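Local coordinates for protein isomaltodextranase (Arthrobacter globiformis, PDB 5AWO) that hydrolyses (1->6)-alpha-D-glucosidic linkages in polysaccharides, releasing successive isomaltose units from the non-reducing ends of the chains, at residues G37-N42 with P342-T348; L230-N234 with A256-N260; G261-N267 with L311-D316; P295-F299 with L335-S341. All coordinates share one frame; numbering follows the deposited sequence.

Contact 1: residues G37-N42 with P342-T348; sequences GPRYWN and PLAIADT
The methyl group of A344 covers one face of the Y40 ring, its CB 3.7 Å from the ring centroid in a CH-pi contact displaced toward CZ, while CE1 at the ring's edge meets P342 CB at 3.9 Å. The W41 indole works through its edge: NE1 donates to D347 O at 2.9 Å, with the acceptor in the indole plane although the nitrogen stands above the plane of the carbonyl. I345 CG2 also lies at the indole edge, in the ring plane, 4.0 Å from CD1. With CG anti to the backbone N (chi1 177°), the indole reaches forward and across to the loop after strand 343-345. Replacing W41 by an alanine would probably leave D347 O without this donor and open a gap between I345 and helix 56-68, which packs on the ring.

The backbones pair in parallel: L343 N donates to P38 O, Y40 N to L343 O, I345 N to Y40 O and N42 N to I345 O. One water extends this, donating to N42 O and A346 O, each at 2.8 Å. Y40 and A344 face the barrel interior, where Y40 OH is hydrogen-bonded to Y197 OH; R39, W41, L343 and I345 turn toward the surrounding helices, and R39 bonds F73 O and N368. N42 OD1 caps Y44 N, with the N42 side chain about 9 Å from that of the probable nucleophile D201. Strands 39-42 and 343-345 are the first and last of eight parallel strands, so their pairing closes the TIM barrel of this family 27 glycoside hydrolase.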
loop_
_atom_site.group_PDB
_atom_site.type_symbol
_atom_site.label_atom_id
_atom_site.label_comp_id
_atom_site.label_asym_id
_atom_site.label_seq_id
_atom_site.Cartn_x
_atom_site.Cartn_y
_atom_site.Cartn_z
ATOM N N GLY A 37 2.485 -3.872 3.845
ATOM C CA GLY A 37 2.801 -4.703 2.703
ATOM C C GLY A 37 3.505 -6.001 3.085
ATOM O O GLY A 37 4.029 -6.149 4.193
ATOM N N PRO A 38 3.547 -6.933 2.162
ATOM C CA PRO A 38 4.172 -8.223 2.405
ATOM C C PRO A 38 5.704 -8.205 2.299
ATOM O O PRO A 38 6.287 -7.334 1.646
ATOM C CB PRO A 38 3.613 -9.085 1.284
ATOM C CG PRO A 38 3.437 -8.138 0.155
ATOM C CD PRO A 38 2.981 -6.862 0.798
ATOM N N ARG A 39 6.325 -9.208 2.891
ATOM C CA ARG A 39 7.740 -9.452 2.799
ATOM C C ARG A 39 7.962 -10.431 1.690
ATOM O O ARG A 39 7.385 -11.524 1.690
ATOM C CB ARG A 39 8.263 -10.042 4.115
ATOM C CG ARG A 39 8.062 -9.132 5.285
ATOM C CD ARG A 39 8.563 -9.715 6.599
ATOM N NE ARG A 39 7.987 -8.983 7.719
ATOM C CZ ARG A 39 8.106 -9.298 9.015
ATOM N NH1 ARG A 39 8.853 -10.328 9.420
ATOM N NH2 ARG A 39 7.456 -8.569 9.896
ATOM N N TYR A 40 8.856 -10.117 0.762
ATOM C CA TYR A 40 9.149 -11.010 -0.336
ATOM C C TYR A 40 10.506 -10.792 -0.954
ATOM O O TYR A 40 11.202 -9.811 -0.598
ATOM C CB TYR A 40 8.037 -11.003 -1.393
ATOM C CG TYR A 40 7.844 -9.771 -2.282
ATOM C CD1 TYR A 40 7.160 -8.647 -1.822
ATOM C CD2 TYR A 40 8.283 -9.754 -3.598
ATOM C CE1 TYR A 40 6.903 -7.571 -2.676
ATOM C CE2 TYR A 40 8.033 -8.686 -4.426
ATOM C CZ TYR A 40 7.341 -7.603 -3.967
ATOM O OH TYR A 40 7.081 -6.543 -4.826
ATOM N N TRP A 41 10.895 -11.693 -1.846
ATOM C CA TRP A 41 12.061 -11.557 -2.694
ATOM C C TRP A 41 11.632 -11.553 -4.126
ATOM O O TRP A 41 10.641 -12.223 -4.496
ATOM C CB TRP A 41 13.015 -12.729 -2.488
ATOM C CG TRP A 41 14.224 -12.732 -3.354
ATOM C CD1 TRP A 41 15.398 -12.054 -3.141
ATOM C CD2 TRP A 41 14.397 -13.443 -4.580
ATOM N NE1 TRP A 41 16.267 -12.283 -4.160
ATOM C CE2 TRP A 41 15.691 -13.154 -5.053
ATOM C CE3 TRP A 41 13.572 -14.316 -5.322
ATOM C CZ2 TRP A 41 16.185 -13.684 -6.245
ATOM C CZ3 TRP A 41 14.080 -14.855 -6.492
ATOM C CH2 TRP A 41 15.374 -14.551 -6.928
ATOM N N ASN A 42 12.328 -10.781 -4.937
ATOM C CA ASN A 42 12.037 -10.679 -6.362
ATOM C C ASN A 42 13.291 -10.851 -7.199
ATOM O O ASN A 42 14.365 -10.443 -6.786
ATOM C CB ASN A 42 11.360 -9.324 -6.640
ATOM C CG ASN A 42 10.878 -9.174 -8.083
ATOM O OD1 ASN A 42 11.647 -8.945 -8.991
ATOM N ND2 ASN A 42 9.541 -9.253 -8.285
ATOM N N PRO A 342 5.415 -2.886 1.097
ATOM C CA PRO A 342 6.100 -4.178 0.964
ATOM C C PRO A 342 7.599 -4.068 1.239
ATOM O O PRO A 342 8.218 -3.013 0.955
ATOM C CB PRO A 342 5.900 -4.536 -0.515
ATOM C CG PRO A 342 5.602 -3.225 -1.174
ATOM C CD PRO A 342 4.773 -2.494 -0.168
ATOM N N LEU A 343 8.154 -5.139 1.780
ATOM C CA LEU A 343 9.590 -5.238 2.046
ATOM C C LEU A 343 10.091 -6.259 1.061
ATOM O O LEU A 343 10.003 -7.465 1.307
ATOM C CB LEU A 343 9.854 -5.630 3.510
ATOM C CG LEU A 343 9.178 -4.713 4.535
ATOM C CD1 LEU A 343 9.408 -5.225 5.948
ATOM C CD2 LEU A 343 9.605 -3.260 4.396
ATOM N N ALA A 344 10.568 -5.793 -0.094
ATOM C CA ALA A 344 10.894 -6.603 -1.240
ATOM C C ALA A 344 12.399 -6.595 -1.466
ATOM O O ALA A 344 12.964 -5.615 -1.989
ATOM C CB ALA A 344 10.155 -6.080 -2.457
ATOM N N ILE A 345 13.034 -7.690 -1.082
ATOM C CA ILE A 345 14.473 -7.855 -1.295
ATOM C C ILE A 345 14.719 -8.222 -2.749
ATOM O O ILE A 345 14.066 -9.138 -3.262
ATOM C CB ILE A 345 15.029 -8.997 -0.436
ATOM C CG1 ILE A 345 14.810 -8.734 1.053
ATOM C CG2 ILE A 345 16.528 -9.189 -0.667
ATOM C CD1 ILE A 345 15.069 -9.939 1.932
ATOM N N ALA A 346 15.640 -7.516 -3.416
ATOM C CA ALA A 346 16.085 -7.881 -4.759
ATOM C C ALA A 346 17.551 -8.299 -4.822
ATOM O O ALA A 346 17.992 -8.766 -5.867
ATOM C CB ALA A 346 15.802 -6.790 -5.779
ATOM N N ASP A 347 18.321 -8.144 -3.747
ATOM C CA ASP A 347 19.661 -8.746 -3.748
ATOM C C ASP A 347 19.532 -10.234 -4.047
ATOM O O ASP A 347 18.709 -10.926 -3.438
ATOM C CB ASP A 347 20.322 -8.588 -2.381
ATOM C CG ASP A 347 20.476 -7.141 -1.991
ATOM O OD1 ASP A 347 19.478 -6.523 -1.526
ATOM O OD2 ASP A 347 21.601 -6.626 -2.167
ATOM N N THR A 348 20.378 -10.713 -4.951
ATOM C CA THR A 348 20.517 -12.144 -5.177
ATOM C C THR A 348 21.510 -12.728 -4.172
ATOM O O THR A 348 22.173 -11.999 -3.424
ATOM C CB THR A 348 21.098 -12.439 -6.567
ATOM O OG1 THR A 348 22.433 -11.940 -6.594
ATOM C CG2 THR A 348 20.301 -11.794 -7.690
HETATM O O HOH W 1 17.014 -10.710 -7.584
#

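Contact 2: residues L230-N234 with A256-N260; sequences LSWIN and AELAN
With CG turned away from its own carbonyl carbon (chi1 -63°), N260 pushes its side chain against helix 223-237, and N234 answers with CG anti to the backbone N (chi1 174°), so that the two side chains cross at about a right angle with amide planes 70° apart. The contact joins two neighbouring outer helices of the TIM barrel, 223-237 and 251-260, which are separated in sequence by strand 242-245 and run in nearly the same direction, the axes of their short segments 9.4 Å apart.

N260, the last residue of its helix, has the largest share of the contact. Its CB meets L230 CB at 3.6 Å, its amide lies along the backbone of L230 and S231, and its backbone O comes within 3.5 Å of N234 CB. The far end of N234 is not spent on this helix pair alone, since OD1 accepts a hydrogen bond from R27 NH2. One turn earlier the contact becomes apolar: L230 CD1 lies 4.0 Å from A256 CB and 3.8 Å from A256 O, a carbon resting against the backbone of the opposite helix. Beneath, L230 packs on L245 of strand 242-245, and E257 OE2 adds a polar tie between the helices by bonding Y226 OH.

The seam is apolar at L230 and A256 and polar at the two asparagines. On its inner side, toward L230, a water bridges the two backbones. It donates to N260 O at 2.8 Å and to L230 O at 3.1 Å, and the latter oxygen also accepts the helical bond from N234 N.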
loop_
_atom_site.group_PDB
_atom_site.type_symbol
_atom_site.label_atom_id
_atom_site.label_comp_id
_atom_site.label_asym_id
_atom_site.label_seq_id
_atom_site.Cartn_x
_atom_site.Cartn_y
_atom_site.Cartn_z
ATOM N N LEU A 230 -9.665 -3.445 -14.548
ATOM C CA LEU A 230 -9.335 -3.483 -13.119
ATOM C C LEU A 230 -10.429 -4.094 -12.272
ATOM O O LEU A 230 -10.137 -4.847 -11.346
ATOM C CB LEU A 230 -8.933 -2.120 -12.595
ATOM C CG LEU A 230 -7.608 -1.542 -13.090
ATOM C CD1 LEU A 230 -7.417 -0.172 -12.451
ATOM C CD2 LEU A 230 -6.422 -2.471 -12.842
ATOM N N SER A 231 -11.699 -3.809 -12.622
ATOM C CA SER A 231 -12.805 -4.388 -11.840
ATOM C C SER A 231 -12.854 -5.905 -11.971
ATOM O O SER A 231 -13.062 -6.630 -11.000
ATOM C CB SER A 231 -14.163 -3.764 -12.181
ATOM O OG SER A 231 -14.634 -4.106 -13.483
ATOM N N TRP A 232 -12.557 -6.398 -13.170
ATOM C CA TRP A 232 -12.535 -7.836 -13.376
ATOM C C TRP A 232 -11.444 -8.521 -12.552
ATOM O O TRP A 232 -11.627 -9.590 -11.968
ATOM C CB TRP A 232 -12.282 -8.147 -14.848
ATOM C CG TRP A 232 -13.395 -7.797 -15.792
ATOM C CD1 TRP A 232 -14.688 -7.482 -15.480
ATOM C CD2 TRP A 232 -13.300 -7.732 -17.217
ATOM N NE1 TRP A 232 -15.406 -7.252 -16.635
ATOM C CE2 TRP A 232 -14.573 -7.404 -17.710
ATOM C CE3 TRP A 232 -12.269 -7.960 -18.118
ATOM C CZ2 TRP A 232 -14.827 -7.275 -19.078
ATOM C CZ3 TRP A 232 -12.521 -7.815 -19.483
ATOM C CH2 TRP A 232 -13.790 -7.487 -19.935
ATOM N N ILE A 233 -10.263 -7.902 -12.552
ATOM C CA ILE A 233 -9.100 -8.427 -11.813
ATOM C C ILE A 233 -9.377 -8.485 -10.290
ATOM O O ILE A 233 -9.125 -9.489 -9.637
ATOM C CB ILE A 233 -7.852 -7.565 -12.128
ATOM C CG1 ILE A 233 -7.432 -7.726 -13.600
ATOM C CG2 ILE A 233 -6.699 -7.895 -11.206
ATOM C CD1 ILE A 233 -6.454 -6.667 -14.106
ATOM N N ASN A 234 -9.919 -7.384 -9.780
ATOM C CA ASN A 234 -10.304 -7.278 -8.374
ATOM C C ASN A 234 -11.260 -8.411 -7.995
ATOM O O ASN A 234 -11.003 -9.171 -7.080
ATOM C CB ASN A 234 -10.942 -5.899 -8.173
ATOM C CG ASN A 234 -11.538 -5.673 -6.809
ATOM O OD1 ASN A 234 -11.357 -6.434 -5.871
ATOM N ND2 ASN A 234 -12.288 -4.585 -6.726
ATOM N N ALA A 256 -9.173 4.712 -9.762
ATOM C CA ALA A 256 -9.379 3.372 -10.315
ATOM C C ALA A 256 -8.532 2.338 -9.587
ATOM O O ALA A 256 -8.976 1.198 -9.307
ATOM C CB ALA A 256 -9.100 3.366 -11.804
ATOM N N GLU A 257 -7.299 2.727 -9.273
ATOM C CA GLU A 257 -6.382 1.839 -8.565
ATOM C C GLU A 257 -6.804 1.582 -7.128
ATOM O O GLU A 257 -6.769 0.455 -6.629
ATOM C CB GLU A 257 -4.964 2.436 -8.663
ATOM C CG GLU A 257 -4.425 2.510 -10.106
ATOM C CD GLU A 257 -4.791 3.761 -10.888
ATOM O OE1 GLU A 257 -5.502 4.634 -10.347
ATOM O OE2 GLU A 257 -4.365 3.861 -12.064
ATOM N N LEU A 258 -7.254 2.636 -6.455
ATOM C CA LEU A 258 -7.771 2.513 -5.096
ATOM C C LEU A 258 -8.996 1.580 -5.056
ATOM O O LEU A 258 -9.137 0.746 -4.155
ATOM C CB LEU A 258 -8.142 3.895 -4.594
ATOM C CG LEU A 258 -8.857 3.969 -3.263
ATOM C CD1 LEU A 258 -7.957 3.503 -2.137
ATOM C CD2 LEU A 258 -9.277 5.409 -3.073
ATOM N N ALA A 259 -9.869 1.735 -6.054
ATOM C CA ALA A 259 -11.122 0.934 -6.114
ATOM C C ALA A 259 -10.872 -0.542 -6.351
ATOM O O ALA A 259 -11.710 -1.369 -5.982
ATOM C CB ALA A 259 -12.030 1.471 -7.204
ATOM N N ASN A 260 -9.723 -0.876 -6.969
ATOM C CA ASN A 260 -9.507 -2.211 -7.489
ATOM C C ASN A 260 -8.223 -2.940 -7.116
ATOM O O ASN A 260 -8.062 -4.102 -7.461
ATOM C CB ASN A 260 -9.611 -2.158 -9.011
ATOM C CG ASN A 260 -10.988 -1.742 -9.470
ATOM O OD1 ASN A 260 -11.190 -0.635 -10.020
ATOM N ND2 ASN A 260 -11.930 -2.591 -9.203
HETATM O O HOH W 2 -7.312 -4.874 -10.063
#

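Contact 3: residues G261-N267 with L311-D316; sequences GDLVRIN and LILDGD
R265 NH1 forms a salt bridge with D316 OD1 at 2.8 Å, and the D316 carboxylate carbon lies over one face of the guanidinium, the two planes 43° apart. Bends at chi2 (-84°) and chi3 (-62°) fold the arginine back, allowing NE and NH2 to grip N267 side-on: NE reaches OD1 at 3.0 Å and NH2 the backbone O at 2.8 Å. N267 donates from ND2 to G315 O at 3.0 Å.

Further out, D314 OD1 accepts from D316 N in an Asx turn, while R199 binds both D314 OD2 and D316 OD1, and D269 gives R265 a second acidic partner. Parallel bonds between strands 263-265 and 312-314, the sixth and seventh of the TIM barrel, hold the frame: I312 N to D262 O, V264 N to I312 O, D314 N to V264 O and I266 N to D314 O. L263 CG meets I312 CG2 at 3.8 Å on the face shared with R265 and D314; on the face turned to the helices V264 CG2 packs on L311 CD1 at 3.8 Å and on L313.

At the other end of the strand, D262, the proton donor in a near-identical protein, is held by R27, S29 and V243 N.

Near the probable nucleophile D201, about 6 Å from R265 between side chains, buried arginines and carboxylates alternate, which is likely to balance charge and keep each group from turning.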
loop_
_atom_site.group_PDB
_atom_site.type_symbol
_atom_site.label_atom_id
_atom_site.label_comp_id
_atom_site.label_asym_id
_atom_site.label_seq_id
_atom_site.Cartn_x
_atom_site.Cartn_y
_atom_site.Cartn_z
ATOM N N GLY A 261 -7.343 -2.285 -6.349
ATOM C CA GLY A 261 -6.062 -2.847 -6.000
ATOM C C GLY A 261 -5.737 -2.827 -4.532
ATOM O O GLY A 261 -6.445 -2.187 -3.744
ATOM N N ASP A 262 -4.658 -3.521 -4.186
ATOM C CA ASP A 262 -4.103 -3.496 -2.816
ATOM C C ASP A 262 -2.849 -2.626 -2.703
ATOM O O ASP A 262 -2.718 -1.918 -1.719
ATOM C CB ASP A 262 -3.831 -4.914 -2.320
ATOM C CG ASP A 262 -5.083 -5.769 -2.281
ATOM O OD1 ASP A 262 -6.091 -5.269 -1.734
ATOM O OD2 ASP A 262 -5.000 -6.908 -2.753
ATOM N N LEU A 263 -1.959 -2.721 -3.694
ATOM C CA LEU A 263 -0.690 -1.974 -3.681
ATOM C C LEU A 263 -0.608 -1.145 -4.938
ATOM O O LEU A 263 -1.038 -1.588 -6.008
ATOM C CB LEU A 263 0.514 -2.923 -3.700
ATOM C CG LEU A 263 1.014 -3.478 -2.367
ATOM C CD1 LEU A 263 0.035 -4.441 -1.688
ATOM C CD2 LEU A 263 2.357 -4.160 -2.599
ATOM N N VAL A 264 -0.031 0.064 -4.810
ATOM C CA VAL A 264 0.346 0.880 -5.963
ATOM C C VAL A 264 1.803 1.333 -5.878
ATOM O O VAL A 264 2.260 1.823 -4.839
ATOM C CB VAL A 264 -0.523 2.136 -6.147
ATOM C CG1 VAL A 264 -1.901 1.727 -6.656
ATOM C CG2 VAL A 264 -0.593 2.976 -4.866
ATOM N N ARG A 265 2.541 1.150 -6.967
ATOM C CA ARG A 265 3.893 1.756 -7.030
ATOM C C ARG A 265 3.823 3.266 -6.963
ATOM O O ARG A 265 3.042 3.881 -7.689
ATOM C CB ARG A 265 4.620 1.316 -8.296
ATOM C CG ARG A 265 5.367 0.003 -8.153
ATOM C CD ARG A 265 6.773 0.179 -7.535
ATOM N NE ARG A 265 7.548 1.030 -8.436
ATOM C CZ ARG A 265 7.998 0.647 -9.634
ATOM N NH1 ARG A 265 7.929 -0.620 -10.008
ATOM N NH2 ARG A 265 8.491 1.551 -10.475
ATOM N N ILE A 266 4.718 3.848 -6.158
ATOM C CA ILE A 266 4.765 5.292 -5.973
ATOM C C ILE A 266 6.066 5.942 -6.431
ATOM O O ILE A 266 6.267 7.140 -6.196
ATOM C CB ILE A 266 4.396 5.661 -4.524
ATOM C CG1 ILE A 266 5.268 4.964 -3.459
ATOM C CG2 ILE A 266 2.918 5.367 -4.289
ATOM C CD1 ILE A 266 6.757 5.155 -3.570
ATOM N N ASN A 267 6.899 5.197 -7.144
ATOM C CA ASN A 267 8.217 5.650 -7.573
ATOM C C ASN A 267 8.591 5.083 -8.914
ATOM O O ASN A 267 8.009 4.084 -9.336
ATOM C CB ASN A 267 9.306 5.312 -6.551
ATOM C CG ASN A 267 9.443 3.807 -6.270
ATOM O OD1 ASN A 267 8.469 3.036 -6.341
ATOM N ND2 ASN A 267 10.630 3.408 -5.835
ATOM N N LEU A 311 -4.991 2.076 0.267
ATOM C CA LEU A 311 -3.939 1.429 -0.504
ATOM C C LEU A 311 -2.681 1.231 0.352
ATOM O O LEU A 311 -2.365 2.049 1.240
ATOM C CB LEU A 311 -3.577 2.261 -1.720
ATOM C CG LEU A 311 -4.532 2.135 -2.906
ATOM C CD1 LEU A 311 -4.294 3.253 -3.885
ATOM C CD2 LEU A 311 -4.384 0.772 -3.561
ATOM N N ILE A 312 -1.976 0.154 0.073
ATOM C CA ILE A 312 -0.586 -0.001 0.504
ATOM C C ILE A 312 0.333 0.626 -0.550
ATOM O O ILE A 312 0.223 0.331 -1.741
ATOM C CB ILE A 312 -0.242 -1.480 0.757
ATOM C CG1 ILE A 312 -0.992 -2.005 1.982
ATOM C CG2 ILE A 312 1.262 -1.668 0.968
ATOM C CD1 ILE A 312 -1.081 -3.487 2.101
ATOM N N LEU A 313 1.182 1.554 -0.128
ATOM C CA LEU A 313 2.128 2.194 -1.044
ATOM C C LEU A 313 3.380 1.348 -1.223
ATOM O O LEU A 313 3.954 0.860 -0.263
ATOM C CB LEU A 313 2.467 3.600 -0.544
ATOM C CG LEU A 313 1.287 4.501 -0.207
ATOM C CD1 LEU A 313 1.759 5.900 0.158
ATOM C CD2 LEU A 313 0.257 4.573 -1.329
ATOM N N ASP A 314 3.766 1.177 -2.481
ATOM C CA ASP A 314 4.823 0.266 -2.881
ATOM C C ASP A 314 6.033 1.047 -3.347
ATOM O O ASP A 314 5.985 1.673 -4.388
ATOM C CB ASP A 314 4.259 -0.651 -3.979
ATOM C CG ASP A 314 5.269 -1.621 -4.587
ATOM O OD1 ASP A 314 6.406 -1.730 -4.120
ATOM O OD2 ASP A 314 4.870 -2.296 -5.579
ATOM N N GLY A 315 7.113 0.986 -2.560
ATOM C CA GLY A 315 8.373 1.628 -2.910
ATOM C C GLY A 315 9.324 0.788 -3.721
ATOM O O GLY A 315 10.493 1.133 -3.845
ATOM N N ASP A 316 8.831 -0.308 -4.294
ATOM C CA ASP A 316 9.573 -1.153 -5.230
ATOM C C ASP A 316 10.579 -2.040 -4.522
ATOM O O ASP A 316 10.236 -2.609 -3.470
ATOM C CB ASP A 316 10.146 -0.371 -6.427
ATOM C CG ASP A 316 10.280 -1.235 -7.666
ATOM O OD1 ASP A 316 9.336 -2.003 -7.955
ATOM O OD2 ASP A 316 11.307 -1.080 -8.393
#

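Contact 4: residues P295-F299 with L335-S341; sequences PFCGF and LMVAAGS
Two CH-pi contacts dominate the seam between F296 and F299 on one helix and L335 and A339 on the other. L335 CD2 sits 3.7 Å from the F296 centroid, only 4° off the ring normal, and A339 CB lies 3.5 Å from the F299 centroid, likewise over one face. The leucine reaches both rings because its CG is anti to the backbone N (chi1 180°): both methyls approach F296, while CG rests against F299 CD2 at 3.8 Å.

M336 SD lies in the plane of the F299 ring at its edge, 3.8 Å from CZ, a Met-aromatic pair. S341 CB also meets CZ, at 3.6 Å.

Hydrogen bonds do not cross the seam; they serve the helix end. S341 N returns to M336 O and G340 N to V337 O, a Schellman motif with G340 at positive phi, and S341 OG is hydrogen-bonded to G315 N, just past barrel strand 312-314. Beyond, W396 packs on F299 and A339, and F296 meets F410 edge-to-face, linking these barrel helices to the C-terminal beta sandwich.

An alanine in place of F299 would probably open a gap among L335, M336, A339 and S341, and leave the M336 sulfur without this aromatic edge. With parallel axes 11.0 Å apart, the short segments cohere through ring faces and edges rather than polar pairing.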
loop_
_atom_site.group_PDB
_atom_site.type_symbol
_atom_site.label_atom_id
_atom_site.label_comp_id
_atom_site.label_asym_id
_atom_site.label_seq_id
_atom_site.Cartn_x
_atom_site.Cartn_y
_atom_site.Cartn_z
ATOM N N PRO A 295 11.118 7.447 -4.024
ATOM C CA PRO A 295 10.101 7.029 -3.045
ATOM C C PRO A 295 9.971 7.936 -1.830
ATOM O O PRO A 295 8.894 7.979 -1.234
ATOM C CB PRO A 295 10.515 5.601 -2.690
ATOM C CG PRO A 295 12.008 5.569 -2.982
ATOM C CD PRO A 295 12.147 6.408 -4.223
ATOM N N PHE A 296 11.002 8.714 -1.468
ATOM C CA PHE A 296 10.761 9.693 -0.428
ATOM C C PHE A 296 9.598 10.583 -0.837
ATOM O O PHE A 296 8.668 10.810 -0.047
ATOM C CB PHE A 296 11.987 10.543 -0.124
ATOM C CG PHE A 296 12.926 9.943 0.882
ATOM C CD1 PHE A 296 12.608 9.986 2.241
ATOM C CD2 PHE A 296 14.129 9.379 0.512
ATOM C CE1 PHE A 296 13.468 9.449 3.183
ATOM C CE2 PHE A 296 14.989 8.857 1.445
ATOM C CZ PHE A 296 14.664 8.893 2.801
ATOM N N CYS A 297 9.625 11.091 -2.065
ATOM C CA CYS A 297 8.574 11.987 -2.533
ATOM C C CYS A 297 7.296 11.215 -2.853
ATOM O O CYS A 297 6.194 11.714 -2.581
ATOM C CB CYS A 297 9.003 12.744 -3.774
ATOM S SG CYS A 297 10.300 13.977 -3.453
ATOM N N GLY A 298 7.400 10.033 -3.451
ATOM C CA GLY A 298 6.201 9.292 -3.792
ATOM C C GLY A 298 5.416 8.789 -2.589
ATOM O O GLY A 298 4.170 8.840 -2.572
ATOM N N PHE A 299 6.096 8.251 -1.583
ATOM C CA PHE A 299 5.413 7.833 -0.372
ATOM C C PHE A 299 4.759 9.056 0.259
ATOM O O PHE A 299 3.594 8.994 0.695
ATOM C CB PHE A 299 6.386 7.235 0.647
ATOM C CG PHE A 299 6.814 5.800 0.382
ATOM C CD1 PHE A 299 5.903 4.794 0.067
ATOM C CD2 PHE A 299 8.151 5.442 0.536
ATOM C CE1 PHE A 299 6.312 3.477 -0.090
ATOM C CE2 PHE A 299 8.562 4.137 0.371
ATOM C CZ PHE A 299 7.639 3.151 0.061
ATOM N N LEU A 335 12.758 3.626 5.499
ATOM C CA LEU A 335 11.727 4.304 4.725
ATOM C C LEU A 335 10.610 3.349 4.331
ATOM O O LEU A 335 9.426 3.684 4.440
ATOM C CB LEU A 335 12.333 4.947 3.461
ATOM C CG LEU A 335 11.335 5.687 2.558
ATOM C CD1 LEU A 335 10.637 6.850 3.249
ATOM C CD2 LEU A 335 12.042 6.190 1.273
ATOM N N MET A 336 10.971 2.166 3.853
ATOM C CA MET A 336 9.952 1.191 3.439
ATOM C C MET A 336 9.074 0.822 4.633
ATOM O O MET A 336 7.839 0.763 4.525
ATOM C CB MET A 336 10.583 -0.083 2.837
ATOM C CG MET A 336 11.503 0.140 1.636
ATOM S SD MET A 336 10.683 0.968 0.260
ATOM C CE MET A 336 12.067 1.007 -0.873
ATOM N N VAL A 337 9.712 0.575 5.768
ATOM C CA VAL A 337 8.957 0.203 6.962
ATOM C C VAL A 337 8.084 1.370 7.449
ATOM O O VAL A 337 6.886 1.201 7.774
ATOM C CB VAL A 337 9.887 -0.310 8.086
ATOM C CG1 VAL A 337 9.145 -0.463 9.410
ATOM C CG2 VAL A 337 10.535 -1.593 7.650
ATOM N N ALA A 338 8.638 2.576 7.506
ATOM C CA ALA A 338 7.877 3.743 7.949
ATOM C C ALA A 338 6.600 3.911 7.138
ATOM O O ALA A 338 5.538 4.274 7.678
ATOM C CB ALA A 338 8.722 5.001 7.875
ATOM N N ALA A 339 6.680 3.663 5.833
ATOM C CA ALA A 339 5.566 3.916 4.955
ATOM C C ALA A 339 4.581 2.744 4.846
ATOM O O ALA A 339 3.527 2.870 4.192
ATOM C CB ALA A 339 6.092 4.285 3.575
ATOM N N GLY A 340 4.860 1.628 5.519
ATOM C CA GLY A 340 3.998 0.453 5.422
ATOM C C GLY A 340 4.112 -0.301 4.126
ATOM O O GLY A 340 3.259 -1.124 3.770
ATOM N N SER A 341 5.194 -0.077 3.400
ATOM C CA SER A 341 5.375 -0.679 2.099
ATOM C C SER A 341 5.643 -2.157 2.196
ATOM O O SER A 341 6.139 -2.646 3.203
ATOM C CB SER A 341 6.597 -0.015 1.440
ATOM O OG SER A 341 6.937 -0.517 0.155
#

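Contacts 1 and 3 belong to the same parallel sheet, the one joining its last strand to its first, the other its sixth to its seventh, and P342 of contact 1 packs on L263 and D314 of contact 3. Both are buried and rest on backbone pairing. Contacts 2 and 4 join neighbouring outer helices, contact 4 wholly buried, contact 2 partly. Contact 4 borders the other two core contacts through S341 on G315 and G340 on G37; contact 2 touches contact 3 through E257 on V264. The arginine-carboxylate cluster lies inside the barrel in contact 3, whose centre is about 4 Å from the centre of the chain, the aromatic packing between helices in contact 4, and the amides in contact 2.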